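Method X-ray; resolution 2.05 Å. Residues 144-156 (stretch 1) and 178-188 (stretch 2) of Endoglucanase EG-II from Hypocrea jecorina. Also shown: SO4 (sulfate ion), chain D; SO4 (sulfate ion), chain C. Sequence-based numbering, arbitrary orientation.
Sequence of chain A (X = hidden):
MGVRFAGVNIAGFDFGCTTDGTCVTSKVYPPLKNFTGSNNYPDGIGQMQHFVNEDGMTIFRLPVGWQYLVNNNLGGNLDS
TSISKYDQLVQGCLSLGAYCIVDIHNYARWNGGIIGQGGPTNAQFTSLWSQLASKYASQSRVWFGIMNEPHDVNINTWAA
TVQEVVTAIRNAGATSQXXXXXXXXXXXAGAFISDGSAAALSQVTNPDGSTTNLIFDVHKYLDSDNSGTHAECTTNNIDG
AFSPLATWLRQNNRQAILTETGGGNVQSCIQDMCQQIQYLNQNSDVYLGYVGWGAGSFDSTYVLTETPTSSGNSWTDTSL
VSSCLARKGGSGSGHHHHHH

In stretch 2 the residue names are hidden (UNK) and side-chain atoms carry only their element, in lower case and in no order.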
ATOM      1  N   PHE A 144       3.064   3.571  -8.020  1.00 16.56           N
ATOM      2  CA  PHE A 144       1.709   3.203  -8.452  1.00 17.65           C
ATOM      3  C   PHE A 144       1.249   1.860  -7.857  1.00 19.33           C
ATOM      4  O   PHE A 144       1.658   0.791  -8.317  1.00 17.08           O
ATOM      5  CB  PHE A 144       1.605   3.192  -9.987  1.00 17.16           C
ATOM      6  CG  PHE A 144       1.872   4.531 -10.628  1.00 19.85           C
ATOM      7  CD1 PHE A 144       0.847   5.444 -10.814  1.00 35.52           C
ATOM      8  CD2 PHE A 144       3.149   4.877 -11.045  1.00 18.88           C
ATOM      9  CE1 PHE A 144       1.089   6.678 -11.404  1.00 34.73           C
ATOM     10  CE2 PHE A 144       3.394   6.107 -11.634  1.00 21.37           C
ATOM     11  CZ  PHE A 144       2.365   7.010 -11.807  1.00 23.15           C
ATOM     12  N   GLY A 145       0.412   1.932  -6.824  1.00 13.96           N
ATOM     13  CA  GLY A 145      -0.098   0.754  -6.131  1.00 15.60           C
ATOM     14  C   GLY A 145      -1.384   0.256  -6.767  1.00 20.26           C
ATOM     15  O   GLY A 145      -2.510   0.572  -6.326  1.00 18.87           O
ATOM     16  N   ILE A 146      -1.205  -0.530  -7.818  1.00 13.06           N
ATOM     17  CA  ILE A 146      -2.289  -0.894  -8.735  1.00 15.38           C
ATOM     18  C   ILE A 146      -3.601  -1.298  -8.067  1.00 15.42           C
ATOM     19  O   ILE A 146      -4.679  -0.842  -8.468  1.00 17.63           O
ATOM     20  CB  ILE A 146      -1.811  -1.994  -9.712  1.00 15.00           C
ATOM     21  CG1 ILE A 146      -0.767  -1.409 -10.661  1.00 11.22           C
ATOM     22  CG2 ILE A 146      -2.978  -2.579 -10.500  1.00 15.89           C
ATOM     23  CD1 ILE A 146      -0.344  -2.376 -11.802  1.00 15.11           C
ATOM     24  N   MET A 147      -3.519  -2.142  -7.047  1.00 17.60           N
ATOM     25  CA  MET A 147      -4.721  -2.655  -6.410  1.00 18.71           C
ATOM     26  C   MET A 147      -4.432  -3.278  -5.055  1.00 20.62           C
ATOM     27  O   MET A 147      -3.491  -4.041  -4.898  1.00 18.33           O
ATOM     28  CB  MET A 147      -5.426  -3.675  -7.313  1.00 19.97           C
ATOM     29  CG  MET A 147      -6.730  -4.226  -6.727  1.00 12.79           C
ATOM     30  SD  MET A 147      -7.937  -2.938  -6.346  1.00 16.40           S
ATOM     31  CE  MET A 147      -8.022  -2.115  -7.929  1.00 19.59           C
ATOM     32  N   ASN A 148      -5.269  -2.948  -4.079  1.00 16.31           N
ATOM     33  CA  ASN A 148      -5.156  -3.524  -2.755  1.00 17.73           C
ATOM     34  C   ASN A 148      -5.872  -4.876  -2.684  1.00 17.53           C
ATOM     35  O   ASN A 148      -7.058  -4.982  -3.006  1.00 18.91           O
ATOM     36  CB  ASN A 148      -5.756  -2.560  -1.724  1.00 17.46           C
ATOM     37  CG  ASN A 148      -5.639  -3.082  -0.309  1.00 20.35           C
ATOM     38  OD1 ASN A 148      -4.557  -3.092   0.262  1.00 18.01           O
ATOM     39  ND2 ASN A 148      -6.761  -3.504   0.267  1.00 21.39           N
ATOM     40  N   GLU A 149      -5.133  -5.907  -2.295  1.00 14.63           N
ATOM     41  CA  GLU A 149      -5.694  -7.209  -1.910  1.00 16.10           C
ATOM     42  C   GLU A 149      -6.721  -7.859  -2.845  1.00 19.22           C
ATOM     43  O   GLU A 149      -7.851  -8.150  -2.427  1.00 16.27           O
ATOM     44  CB  GLU A 149      -6.221  -7.152  -0.468  1.00 15.73           C
ATOM     45  CG  GLU A 149      -5.088  -6.910   0.517  1.00 16.41           C
ATOM     46  CD  GLU A 149      -5.454  -7.175   1.958  1.00 24.04           C
ATOM     47  OE1 GLU A 149      -6.636  -7.444   2.230  1.00 24.04           O
ATOM     48  OE2 GLU A 149      -4.539  -7.121   2.815  1.00 24.51           O
ATOM     49  N   PRO A 150      -6.323  -8.118  -4.109  1.00 16.64           N
ATOM     50  CA  PRO A 150      -7.156  -9.003  -4.919  1.00 15.87           C
ATOM     51  C   PRO A 150      -7.348 -10.308  -4.174  1.00 19.09           C
ATOM     52  O   PRO A 150      -6.425 -10.762  -3.484  1.00 17.11           O
ATOM     53  CB  PRO A 150      -6.296  -9.253  -6.171  1.00 15.16           C
ATOM     54  CG  PRO A 150      -5.415  -8.032  -6.269  1.00 18.32           C
ATOM     55  CD  PRO A 150      -5.092  -7.718  -4.815  1.00 17.78           C
ATOM     56  N   HIS A 151      -8.530 -10.899  -4.307  1.00 13.65           N
ATOM     57  CA  HIS A 151      -8.809 -12.188  -3.695  1.00 17.91           C
ATOM     58  C   HIS A 151      -9.903 -12.910  -4.469  1.00 15.93           C
ATOM     59  O   HIS A 151     -10.801 -12.278  -5.025  1.00 17.85           O
ATOM     60  CB  HIS A 151      -9.230 -12.020  -2.235  1.00 18.68           C
ATOM     61  CG  HIS A 151     -10.508 -11.253  -2.055  1.00 18.34           C
ATOM     62  ND1 HIS A 151     -11.743 -11.863  -2.013  1.00 23.38           N
ATOM     63  CD2 HIS A 151     -10.739  -9.925  -1.906  1.00 16.84           C
ATOM     64  CE1 HIS A 151     -12.682 -10.946  -1.842  1.00 25.56           C
ATOM     65  NE2 HIS A 151     -12.100  -9.762  -1.765  1.00 22.42           N
ATOM     66  N   ASP A 152      -9.825 -14.234  -4.485  1.00 19.80           N
ATOM     67  CA  ASP A 152     -10.818 -15.044  -5.162  1.00 22.63           C
ATOM     68  C   ASP A 152     -11.056 -14.549  -6.588  1.00 23.22           C
ATOM     69  O   ASP A 152     -12.192 -14.459  -7.032  1.00 26.79           O
ATOM     70  CB  ASP A 152     -12.121 -15.034  -4.360  1.00 25.17           C
ATOM     71  CG  ASP A 152     -11.898 -15.387  -2.894  1.00 27.04           C
ATOM     72  OD1 ASP A 152     -11.554 -16.553  -2.614  1.00 32.23           O
ATOM     73  OD2 ASP A 152     -12.063 -14.501  -2.023  1.00 30.74           O
ATOM     74  N   VAL A 153      -9.982 -14.207  -7.296  1.00 19.32           N
ATOM     75  CA  VAL A 153     -10.097 -13.896  -8.719  1.00 15.86           C
ATOM     76  C   VAL A 153      -9.347 -14.949  -9.545  1.00 21.25           C
ATOM     77  O   VAL A 153      -8.560 -15.720  -8.999  1.00 20.79           O
ATOM     78  CB  VAL A 153      -9.554 -12.486  -9.050  1.00 16.31           C
ATOM     79  CG1 VAL A 153     -10.213 -11.429  -8.157  1.00 18.76           C
ATOM     80  CG2 VAL A 153      -8.027 -12.443  -8.903  1.00 20.96           C
ATOM     81  N   ASN A 154      -9.619 -14.997 -10.848  1.00 22.63           N
ATOM     82  CA  ASN A 154      -8.830 -15.813 -11.772  1.00 18.47           C
ATOM     83  C   ASN A 154      -7.486 -15.131 -11.962  1.00 18.83           C
ATOM     84  O   ASN A 154      -7.416 -14.037 -12.530  1.00 20.01           O
ATOM     85  CB  ASN A 154      -9.551 -15.947 -13.124  1.00 19.14           C
ATOM     86  CG  ASN A 154      -8.795 -16.844 -14.114  1.00 29.01           C
ATOM     87  OD1 ASN A 154      -7.627 -16.609 -14.424  1.00 20.07           O
ATOM     88  ND2 ASN A 154      -9.472 -17.870 -14.614  1.00 29.35           N
ATOM     89  N   ILE A 155      -6.419 -15.758 -11.476  1.00 17.03           N
ATOM     90  CA  ILE A 155      -5.116 -15.116 -11.488  1.00 18.39           C
ATOM     91  C   ILE A 155      -4.579 -14.877 -12.898  1.00 21.96           C
ATOM     92  O   ILE A 155      -3.817 -13.932 -13.119  1.00 21.64           O
ATOM     93  CB  ILE A 155      -4.067 -15.902 -10.652  1.00 19.48           C
ATOM     94  CG1 ILE A 155      -2.820 -15.042 -10.432  1.00 16.74           C
ATOM     95  CG2 ILE A 155      -3.704 -17.212 -11.330  1.00 20.18           C
ATOM     96  CD1 ILE A 155      -3.091 -13.732  -9.733  1.00 18.28           C
ATOM     97  N   ASN A 156      -4.964 -15.723 -13.851  1.00 16.01           N
ATOM     98  CA  ASN A 156      -4.481 -15.565 -15.219  1.00 21.90           C
ATOM     99  C   ASN A 156      -5.091 -14.318 -15.832  1.00 20.47           C
ATOM    100  O   ASN A 156      -4.400 -13.487 -16.417  1.00 16.65           O
ATOM    101  CB  ASN A 156      -4.825 -16.791 -16.077  1.00 23.61           C
ATOM    102  CG  ASN A 156      -4.250 -18.075 -15.517  1.00 26.88           C
ATOM    103  OD1 ASN A 156      -3.038 -18.285 -15.542  1.00 29.45           O
ATOM    104  ND2 ASN A 156      -5.117 -18.941 -15.008  1.00 25.78           N
ATOM    105  N   UNK A 178       8.224   3.488  -9.798  1.00 15.77           N
ATOM    106  CA  UNK A 178       7.909   2.126  -9.370  1.00 15.19           C
ATOM    107  C   UNK A 178       6.427   1.823  -9.588  1.00 19.03           C
ATOM    108  O   UNK A 178       5.563   2.693  -9.398  1.00 18.07           O
ATOM    109  c   UNK A 178       9.684   1.900  -7.532  1.00 19.82           C
ATOM    110  c   UNK A 178      10.510   0.886  -8.009  1.00 15.63           C
ATOM    111  c   UNK A 178      10.230   2.872  -6.699  1.00 18.52           C
ATOM    112  c   UNK A 178      11.849   0.851  -7.676  1.00 15.64           C
ATOM    113  c   UNK A 178      11.576   2.848  -6.363  1.00 18.52           C
ATOM    114  c   UNK A 178      12.387   1.835  -6.842  1.00 20.07           C
ATOM    115  c   UNK A 178       8.214   1.927  -7.874  1.00 15.09           C
ATOM    116  N   UNK A 179       6.132   0.579  -9.946  1.00 17.50           N
ATOM    117  CA  UNK A 179       4.757   0.117 -10.079  1.00 17.24           C
ATOM    118  C   UNK A 179       4.611  -1.212  -9.331  1.00 20.65           C
ATOM    119  O   UNK A 179       5.428  -2.104  -9.495  1.00 17.99           O
ATOM    120  c   UNK A 179       4.528   1.220 -12.345  1.00 17.35           C
ATOM    121  c   UNK A 179       2.912  -0.554 -11.666  1.00 19.00           C
ATOM    122  c   UNK A 179       4.270   1.057 -13.849  1.00 17.77           C
ATOM    123  c   UNK A 179       4.356  -0.079 -11.559  1.00 18.24           C
ATOM    124  N   UNK A 180       3.581  -1.328  -8.495  1.00 20.11           N
ATOM    125  CA  UNK A 180       3.312  -2.560  -7.755  1.00 16.69           C
ATOM    126  C   UNK A 180       2.608  -3.599  -8.606  1.00 21.09           C
ATOM    127  O   UNK A 180       1.723  -3.264  -9.394  1.00 24.09           O
ATOM    128  c   UNK A 180       2.392  -2.271  -6.569  1.00 22.44           C
ATOM    129  o   UNK A 180       3.040  -1.496  -5.586  1.00 25.88           O
ATOM    130  N   UNK A 181       2.982  -4.866  -8.423  1.00 15.26           N
ATOM    131  CA  UNK A 181       2.252  -5.985  -9.011  1.00 20.94           C
ATOM    132  C   UNK A 181       1.620  -6.813  -7.881  1.00 18.99           C
ATOM    133  O   UNK A 181       2.316  -7.564  -7.197  1.00 17.22           O
ATOM    134  c   UNK A 181       4.049  -6.142 -10.907  1.00 23.30           C
ATOM    135  c   UNK A 181       4.966  -7.115 -11.638  1.00 21.05           C
ATOM    136  c   UNK A 181       3.198  -6.859  -9.852  1.00 15.94           C
ATOM    137  c   UNK A 181       3.161  -5.381 -11.905  1.00 18.57           C
ATOM    138  N   UNK A 182       0.300  -6.667  -7.665  1.00 22.00           N
ATOM    139  CA  UNK A 182      -0.338  -7.406  -6.566  1.00 19.06           C
ATOM    140  C   UNK A 182      -0.968  -8.733  -6.986  1.00 18.58           C
ATOM    141  O   UNK A 182      -1.605  -8.813  -8.041  1.00 21.05           O
ATOM    142  c   UNK A 182      -1.881  -5.805  -7.433  1.00 19.99           C
ATOM    143  c   UNK A 182      -0.635  -5.715  -8.302  1.00 14.14           C
ATOM    144  c   UNK A 182      -1.420  -6.434  -6.106  1.00 18.79           C
ATOM    145  N   UNK A 183      -0.811  -9.754  -6.150  1.00 17.89           N
ATOM    146  CA  UNK A 183      -1.327 -11.078  -6.448  1.00 15.05           C
ATOM    147  C   UNK A 183      -2.596 -11.445  -5.695  1.00 26.39           C
ATOM    148  O   UNK A 183      -3.198 -10.603  -5.014  1.00 18.58           O
ATOM    149  N   UNK A 184      -2.987 -12.716  -5.814  1.00 19.16           N
ATOM    150  CA  UNK A 184      -4.215 -13.257  -5.224  1.00 19.17           C
ATOM    151  C   UNK A 184      -4.096 -13.481  -3.716  1.00 18.48           C
ATOM    152  O   UNK A 184      -3.097 -13.116  -3.098  1.00 16.70           O
ATOM    153  c   UNK A 184      -4.545 -14.590  -5.906  1.00 17.04           C
ATOM    154  c   UNK A 184      -6.002 -14.714  -6.313  1.00 25.54           C
ATOM    155  n   UNK A 184      -6.299 -15.767  -7.062  1.00 25.61           N
ATOM    156  o   UNK A 184      -6.855 -13.882  -5.968  1.00 19.30           O
ATOM    157  N   UNK A 185      -5.116 -14.096  -3.127  1.00 16.98           N
ATOM    158  CA  UNK A 185      -5.106 -14.411  -1.700  1.00 23.09           C
ATOM    159  C   UNK A 185      -4.801 -13.194  -0.821  1.00 21.22           C
ATOM    160  O   UNK A 185      -3.992 -13.270   0.098  1.00 18.01           O
ATOM    161  o   UNK A 185      -5.575 -17.390  -1.063  1.00 25.19           O
ATOM    162  c   UNK A 185      -4.110 -15.534  -1.406  1.00 20.38           C
ATOM    163  o   UNK A 185      -4.166 -17.501  -2.745  1.00 21.93           O
ATOM    164  c   UNK A 185      -4.658 -16.906  -1.765  1.00 24.23           C
ATOM    165  N   UNK A 186      -5.463 -12.082  -1.110  1.00 21.63           N
ATOM    166  CA  UNK A 186      -5.315 -10.864  -0.328  1.00 16.89           C
ATOM    167  C   UNK A 186      -3.853 -10.416  -0.307  1.00 17.57           C
ATOM    168  O   UNK A 186      -3.376  -9.858   0.683  1.00 15.20           O
ATOM    169  c   UNK A 186      -5.829 -11.084   1.095  1.00 15.66           C
ATOM    170  c   UNK A 186      -8.863  -9.782   1.356  1.00 25.32           C
ATOM    171  c   UNK A 186      -7.162 -11.755   1.157  1.00 19.10           C
ATOM    172  c   UNK A 186     -10.225  -9.513   1.455  1.00 21.49           C
ATOM    173  c   UNK A 186     -11.169 -10.550   1.496  1.00 21.87           C
ATOM    174  c   UNK A 186      -7.407 -13.101   1.144  1.00 18.71           C
ATOM    175  n   UNK A 186      -8.763 -13.336   1.233  1.00 22.51           N
ATOM    176  c   UNK A 186      -9.421 -12.138   1.315  1.00 18.68           C
ATOM    177  c   UNK A 186      -8.445 -11.117   1.277  1.00 23.30           C
ATOM    178  c   UNK A 186     -10.788 -11.866   1.421  1.00 24.76           C
ATOM    179  N   UNK A 187      -3.146 -10.666  -1.403  1.00 17.46           N
ATOM    180  CA  UNK A 187      -1.731 -10.305  -1.494  1.00 18.57           C
ATOM    181  C   UNK A 187      -0.828 -11.007  -0.481  1.00 16.20           C
ATOM    182  O   UNK A 187       0.306 -10.583  -0.269  1.00 14.05           O
ATOM    183  c   UNK A 187      -1.916  -8.000  -2.579  1.00 16.00           C
ATOM    184  c   UNK A 187      -1.560  -8.798  -1.335  1.00 15.41           C
ATOM    185  o   UNK A 187      -2.465  -5.746  -2.020  1.00 20.94           O
ATOM    186  c   UNK A 187      -1.600  -6.528  -2.401  1.00 20.04           C
ATOM    187  n   UNK A 187      -0.344  -6.152  -2.631  1.00 20.03           N
ATOM    188  N   UNK A 188      -1.300 -12.079   0.134  1.00 15.54           N
ATOM    189  CA  UNK A 188      -0.485 -12.740   1.152  1.00 17.66           C
ATOM    190  C   UNK A 188       0.879 -13.190   0.647  1.00 17.07           C
ATOM    191  O   UNK A 188       0.994 -13.884  -0.373  1.00 17.69           O
ATOM    192  o   UNK A 188      -0.315 -14.617   2.635  1.00 22.52           O
ATOM    193  c   UNK A 188      -1.209 -13.932   1.770  1.00 24.43           C
TER
HETATM  194  S   SO4 D 341     -10.147 -16.513   2.234  1.00 53.80           S
HETATM  195  O1  SO4 D 341     -11.026 -15.492   1.671  0.61 44.61           O
HETATM  196  O2  SO4 D 341     -10.785 -17.822   2.114  0.54 55.45           O
HETATM  197  O3  SO4 D 341      -8.891 -16.528   1.494  0.76 40.50           O
HETATM  198  O4  SO4 D 341      -9.890 -16.224   3.640  0.68 44.32           O
HETATM  199  S   SO4 C 340      -0.727 -17.872   3.933  1.00 37.20           S
HETATM  200  O1  SO4 C 340      -1.179 -16.805   3.057  0.70 25.35           O
HETATM  201  O2  SO4 C 340      -0.468 -19.082   3.154  0.47 24.38           O
HETATM  202  O3  SO4 C 340       0.510 -17.456   4.596  0.46 22.38           O
HETATM  203  O4  SO4 C 340      -1.763 -18.128   4.928  1.00 35.41           O
HETATM  204  O   HOH W   1      -3.756  -9.724   3.581  0.51 18.20           O
HETATM  205  O   HOH W   2      -7.730 -15.651  -3.356  1.00 21.99           O

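Position 178 carries one carbon leading to a six-carbon ring, and its backbone O accepts from Phe144 N at 3.0 Å (N-H...O angle 172°); a benzyl group without a hydroxyl is Phe178. At 179 four carbons fork at the first, one arm two carbons long. The one-carbon arm lies 3.7 Å from Ile146 CD1, and four carbons forked at CB, with one arm of two carbons, define Ile179. Position 180 has one carbon and one oxygen, the latter 3.9 Å from Gly145 CA, while its backbone N donates to Phe144 O at 2.9 Å (171°). This is Ser180.

Position 181 has four carbons forked at the second, and its CA-to-CB bond points away from stretch 1: Leu181. At 182 three carbons close a ring onto the backbone N. One ring carbon is 4.1 Å from Met147 CB, and the residue's CB is 4.1 Å from Pro150 CD; the closed ring requires Pro182. Position 183 has no side-chain atoms and is Gly183; its backbone O approaches Pro150 CD at 3.5 Å.

Position 184 has two carbons, the second bearing one oxygen and one nitrogen. The nitrogen donates to Val153 O at 3.0 Å (144°), and the oxygen accepts a weak bond from Val153 N at 3.4 Å, so the amide is Asn184, its two ends matched to one residue's backbone. Position 185 has two carbons, the second with two oxygens, and its CA-to-CB bond points away from stretch 1: Asp185. Its backbone N and Asp152 N donate to water 2, at 3.1 and 2.8 Å.

Position 186 holds one carbon and fused five- and six-membered rings with eight carbons and one nitrogen, unique to Trp186. Its six-membered ring makes an offset stack with His151, centroids 3.7 Å apart and planes at 4°, while NE1 donates to O1 of the chain D sulfate at 3.2 Å. Position 187 has three carbons, the third carrying oxygen and nitrogen. The oxygen accepts from Glu149 N at 2.7 Å (172°), giving Gln187. At 188 one carbon and one oxygen identify Ser188, whose OG lies 2.4 Å from O1 of the chain C sulfate, a very short hydrogen bond.

The contact, burying 896 Å², changes character along its length. A single beta bridge pairs Phe144 with Ile179; apolar packing around Ile146 and Pro182 follows. Beyond it, side-chain amides serve backbone groups, Trp186 N donates to Pro150 O at 2.9 Å, and the nearly parallel His151 and Trp186 rings stack.

Stretch 2 178-188: FISLPGNDWQS
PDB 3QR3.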